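Local coordinates for regulator of Ty1 transposition protein 107 (Saccharomyces cerevisiae, PDB 3T7K), which binds phosphorylated histone H2A through its C-terminal tandem BRCT repeats and so takes part in DNA damage repair in budding yeast, at residues Arg142-Val147 with Lys197-Val202; Asn148-Gly153 with Ile201-Ser206. All blocks are in the same frame, centred on the assembly; numbering follows the deposited sequence.

Contact 1 of 2, residues Arg142-Val147 with Lys197-Val202; sequences RCINLV and KYVLIV
Asn-145 and Leu-200 pair within the parallel part of the BRCT sheet, where strand 143-147 runs beside strand 198-201 in the 2-1-3-4 order of the four parallel strands of this fold. The axes of the two short strand segments approach to 4.7 Å at an angle of 32°. Asn-145 takes two backbone bonds, its N giving to Val-199 O at 2.9 Å and its O accepting from Ile-201 N at 2.8 Å; a longer bond from Val-147 N to Ile-201 O continues the pairing. At the other end the strands are bridged by a water, which donates to Cys-143 O and accepts from Val-199 N.

The side chain of Asn-145 adds a second grip on the same carbonyl. CG lies beside the backbone N that binds Val-199 O, anti to its own carbonyl carbon (chi1 -56°), and ND2 reaches that oxygen at 3.1 Å in a nearly straight bond. The acceptor lies in the amide plane, while ND2 stands above the plane of the Val-199 carbonyl. Asn-170 ND2 binds OD1 and Ile-183 O takes a further bond from ND2, fixing the flip of this buried amide. A leucine in its place would probably leave Val-199 O with the backbone N-H as its one donor here and Ile-183 O and Asn-170 ND2 without this mate.

The sheet face bearing Ile-144, Leu-146 and Ile-201 is apolar and packs against helix 154-163. Leu-146 CG is anti to the backbone N (chi1 -176°), and its CD1 branch presses on Ile-201 CB and CG2. Tighter than usual van der Waals contact also marks the methyl pair nearer the start of strand 143-147, Ile-144 CD1 against Ile-201 CD1 at 3.4 Å.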
# COMPACT_ATOMS: atom_id res chain seq x y z
N ARG C 142 17.96 14.27 -5.46
CA ARG C 142 16.66 14.14 -6.12
C ARG C 142 16.77 14.08 -7.64
O ARG C 142 16.19 13.21 -8.28
CB ARG C 142 15.72 15.28 -5.68
CG ARG C 142 14.30 15.16 -6.23
CD ARG C 142 13.34 16.12 -5.53
NE ARG C 142 13.12 15.74 -4.13
NH1 ARG C 142 11.44 17.28 -3.80
NH2 ARG C 142 12.08 15.89 -2.09
N CYS C 143 17.52 15.02 -8.23
CA CYS C 143 17.73 15.04 -9.67
C CYS C 143 19.21 14.90 -9.98
O CYS C 143 20.04 15.64 -9.46
CB CYS C 143 17.21 16.34 -10.27
SG CYS C 143 15.54 16.79 -9.74
N ILE C 144 19.54 13.95 -10.83
CA ILE C 144 20.94 13.72 -11.15
C ILE C 144 21.16 13.71 -12.64
O ILE C 144 20.22 13.62 -13.43
CB ILE C 144 21.42 12.37 -10.62
CG1 ILE C 144 20.62 11.25 -11.29
CG2 ILE C 144 21.31 12.31 -9.11
CD1 ILE C 144 21.29 9.90 -11.22
N ASN C 145 22.43 13.77 -13.01
CA ASN C 145 22.85 13.65 -14.38
C ASN C 145 23.68 12.40 -14.48
O ASN C 145 24.54 12.16 -13.64
CB ASN C 145 23.71 14.86 -14.78
CG ASN C 145 23.00 16.17 -14.56
OD1 ASN C 145 22.40 16.72 -15.49
ND2 ASN C 145 23.04 16.66 -13.34
N LEU C 146 23.44 11.63 -15.53
CA LEU C 146 24.09 10.35 -15.71
C LEU C 146 24.68 10.35 -17.10
O LEU C 146 24.00 10.70 -18.06
CB LEU C 146 23.03 9.24 -15.58
CG LEU C 146 23.44 7.77 -15.62
CD1 LEU C 146 24.33 7.43 -14.45
CD2 LEU C 146 22.20 6.88 -15.61
N VAL C 147 25.95 9.96 -17.22
CA VAL C 147 26.59 9.88 -18.51
C VAL C 147 26.01 8.71 -19.28
O VAL C 147 25.71 7.65 -18.72
CB VAL C 147 28.12 9.73 -18.41
CG1 VAL C 147 28.72 11.00 -17.85
CG2 VAL C 147 28.49 8.52 -17.57
N LYS C 197 24.05 21.26 -5.42
CA LYS C 197 23.31 21.83 -6.53
C LYS C 197 23.43 20.94 -7.78
O LYS C 197 22.49 20.82 -8.58
CB LYS C 197 23.79 23.25 -6.81
CG LYS C 197 23.16 23.93 -8.01
CD LYS C 197 21.71 24.30 -7.71
CE LYS C 197 21.18 25.23 -8.79
NZ LYS C 197 22.24 26.21 -9.20
N TYR C 198 24.59 20.32 -7.97
CA TYR C 198 24.79 19.47 -9.14
C TYR C 198 25.33 18.11 -8.76
O TYR C 198 26.37 18.01 -8.10
CB TYR C 198 25.77 20.10 -10.12
CG TYR C 198 25.31 21.42 -10.66
CD1 TYR C 198 24.41 21.49 -11.72
CD2 TYR C 198 25.77 22.61 -10.11
CE1 TYR C 198 23.99 22.72 -12.22
CE2 TYR C 198 25.36 23.83 -10.59
CZ TYR C 198 24.47 23.88 -11.65
OH TYR C 198 24.07 25.10 -12.12
N VAL C 199 24.66 17.07 -9.23
CA VAL C 199 25.05 15.71 -8.94
C VAL C 199 25.19 15.00 -10.25
O VAL C 199 24.28 15.00 -11.08
CB VAL C 199 23.98 14.96 -8.08
CG1 VAL C 199 24.53 13.62 -7.65
CG2 VAL C 199 23.63 15.77 -6.86
N LEU C 200 26.34 14.37 -10.46
CA LEU C 200 26.61 13.69 -11.71
C LEU C 200 27.21 12.33 -11.43
O LEU C 200 28.03 12.19 -10.51
CB LEU C 200 27.57 14.51 -12.58
CG LEU C 200 27.19 15.96 -12.91
CD1 LEU C 200 27.66 16.94 -11.83
CD2 LEU C 200 27.78 16.38 -14.24
N ILE C 201 26.82 11.35 -12.22
CA ILE C 201 27.36 10.01 -12.09
C ILE C 201 28.15 9.83 -13.35
O ILE C 201 27.64 10.05 -14.44
CB ILE C 201 26.26 8.95 -12.05
CG1 ILE C 201 25.39 9.15 -10.81
CG2 ILE C 201 26.87 7.56 -12.04
CD1 ILE C 201 24.19 8.19 -10.72
N VAL C 202 29.42 9.47 -13.21
CA VAL C 202 30.30 9.45 -14.36
C VAL C 202 31.10 8.17 -14.42
O VAL C 202 31.12 7.40 -13.47
CB VAL C 202 31.26 10.68 -14.37
CG1 VAL C 202 30.47 11.97 -14.47
CG2 VAL C 202 32.14 10.68 -13.14
O HOH W 1 21.80 17.60 -10.39

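Contact 2 of 2, residues Asn148-Gly153 with Ile201-Ser206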
# COMPACT_ATOMS: atom_id res chain seq x y z
N ASN C 148 25.84 8.93 -20.58
CA ASN C 148 25.19 7.96 -21.46
C ASN C 148 25.96 6.66 -21.59
O ASN C 148 25.39 5.64 -21.94
CB ASN C 148 24.98 8.56 -22.86
CG ASN C 148 23.88 7.86 -23.63
OD1 ASN C 148 23.32 6.86 -23.17
ND2 ASN C 148 23.55 8.37 -24.81
N ASP C 149 27.26 6.70 -21.31
CA ASP C 149 28.10 5.52 -21.47
C ASP C 149 28.30 4.74 -20.17
O ASP C 149 29.30 4.05 -19.99
CB ASP C 149 29.47 5.89 -22.06
CG ASP C 149 30.35 6.64 -21.08
OD1 ASP C 149 31.49 7.00 -21.46
OD2 ASP C 149 29.91 6.89 -19.93
N ILE C 150 27.34 4.86 -19.25
CA ILE C 150 27.42 4.14 -18.00
C ILE C 150 27.18 2.65 -18.25
O ILE C 150 26.22 2.28 -18.92
CB ILE C 150 26.41 4.69 -16.95
CG1 ILE C 150 26.79 4.22 -15.54
CG2 ILE C 150 24.98 4.32 -17.32
CD1 ILE C 150 27.90 5.02 -14.86
N PRO C 151 28.10 1.80 -17.77
CA PRO C 151 27.98 0.34 -17.81
C PRO C 151 26.68 -0.18 -17.19
O PRO C 151 26.39 0.11 -16.03
CB PRO C 151 29.19 -0.14 -17.01
CG PRO C 151 29.82 1.10 -16.41
CD PRO C 151 29.43 2.22 -17.30
N GLY C 152 25.93 -0.95 -17.96
CA GLY C 152 24.60 -1.40 -17.57
C GLY C 152 23.58 -0.68 -18.43
O GLY C 152 22.47 -1.19 -18.68
N GLY C 153 23.95 0.51 -18.89
CA GLY C 153 23.07 1.31 -19.71
C GLY C 153 22.10 2.13 -18.88
O GLY C 153 21.65 1.70 -17.82
N ILE C 201 26.82 11.35 -12.22
CA ILE C 201 27.36 10.01 -12.09
C ILE C 201 28.15 9.83 -13.35
O ILE C 201 27.64 10.05 -14.44
CB ILE C 201 26.26 8.95 -12.05
CG1 ILE C 201 25.39 9.15 -10.81
CG2 ILE C 201 26.87 7.56 -12.04
CD1 ILE C 201 24.19 8.19 -10.72
N VAL C 202 29.42 9.47 -13.21
CA VAL C 202 30.30 9.45 -14.36
C VAL C 202 31.10 8.17 -14.42
O VAL C 202 31.12 7.40 -13.47
CB VAL C 202 31.26 10.68 -14.37
CG1 VAL C 202 30.47 11.97 -14.47
CG2 VAL C 202 32.14 10.68 -13.14
N THR C 203 31.74 7.97 -15.57
CA THR C 203 32.59 6.82 -15.83
C THR C 203 34.08 7.20 -15.88
O THR C 203 34.92 6.52 -15.28
CB THR C 203 32.22 6.18 -17.19
OG1 THR C 203 30.90 5.62 -17.11
CG2 THR C 203 33.22 5.09 -17.56
N LYS C 204 34.40 8.29 -16.57
CA LYS C 204 35.80 8.61 -16.87
C LYS C 204 36.31 9.89 -16.20
O LYS C 204 35.55 10.83 -15.97
CB LYS C 204 36.00 8.76 -18.38
CG LYS C 204 35.61 7.56 -19.21
CD LYS C 204 35.62 7.91 -20.70
CE LYS C 204 36.91 8.61 -21.09
NZ LYS C 204 36.92 9.10 -22.50
N ALA C 205 37.61 9.93 -15.92
CA ALA C 205 38.25 11.13 -15.43
C ALA C 205 38.13 12.21 -16.50
O ALA C 205 38.10 13.41 -16.20
CB ALA C 205 39.71 10.87 -15.11
N SER C 206 38.03 11.78 -17.75
CA SER C 206 37.87 12.70 -18.87
C SER C 206 36.56 13.46 -18.72
O SER C 206 36.39 14.54 -19.31
CB SER C 206 37.86 11.93 -20.19
OG SER C 206 36.54 11.73 -20.67
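Ile-150 and Thr-203 bring together two connecting loops of the BRCT fold at the C-terminal ends of parallel strands: 148-153 leads from strand 143-147 into helix 154-163, while the other segment, 201-206, leaves strand 198-201 and enters helix 205-218. The packed part is small, with one apolar pair at its heart. Ile-150 CD1 lies 3.9 Å from Ile-201 CG2 and also touches Thr-203 OG1, while Ile-157 of helix 154-163 meets the same Ile-150. At the exposed margin Pro-151 CD lies 3.7 Å from Thr-203 OG1, the two side chains passing in opposite directions. Pro-151 is the second residue of a type II turn from Ile-150 to Gly-153, closed by Gly-153 N bonding to Ile-150 O, which swings the chain into the helix.

Toward solvent the contact becomes polar and sparse. The aliphatic chain of Lys-204 comes no nearer than 4.3 Å, from CD to Asp-149 OD1, and its NZ remains 5.9 Å from that oxygen, so attraction between these opposite charges would probably be modest. Gln-207 NE2 gives Asp-149 OD2 a weak second bond. Thr-203 OG1 donates to Asp-149 OD2 at 3.2 Å, meeting it from above the carboxylate plane.

Both contacts join strands 143-147 and 198-201 of the second BRCT repeat or the loops that follow them, contact 1 along the strands and contact 2 in the loops. Ile-201 and Val-202 belong to both, and Val-147 CG2 packs on Thr-203 OG1 where they meet; their centres lie about 11 Å apart. Contact 1 is wholly buried and covers about twice the surface, combining repeated backbone bonds with close aliphatic packing and an enclosed amide. Contact 2 is partly exposed: with the strand pairing ended, a single side-chain hydrogen bond crosses between its segments, and the apolar packing gives way to charged residues at the edge of the domain.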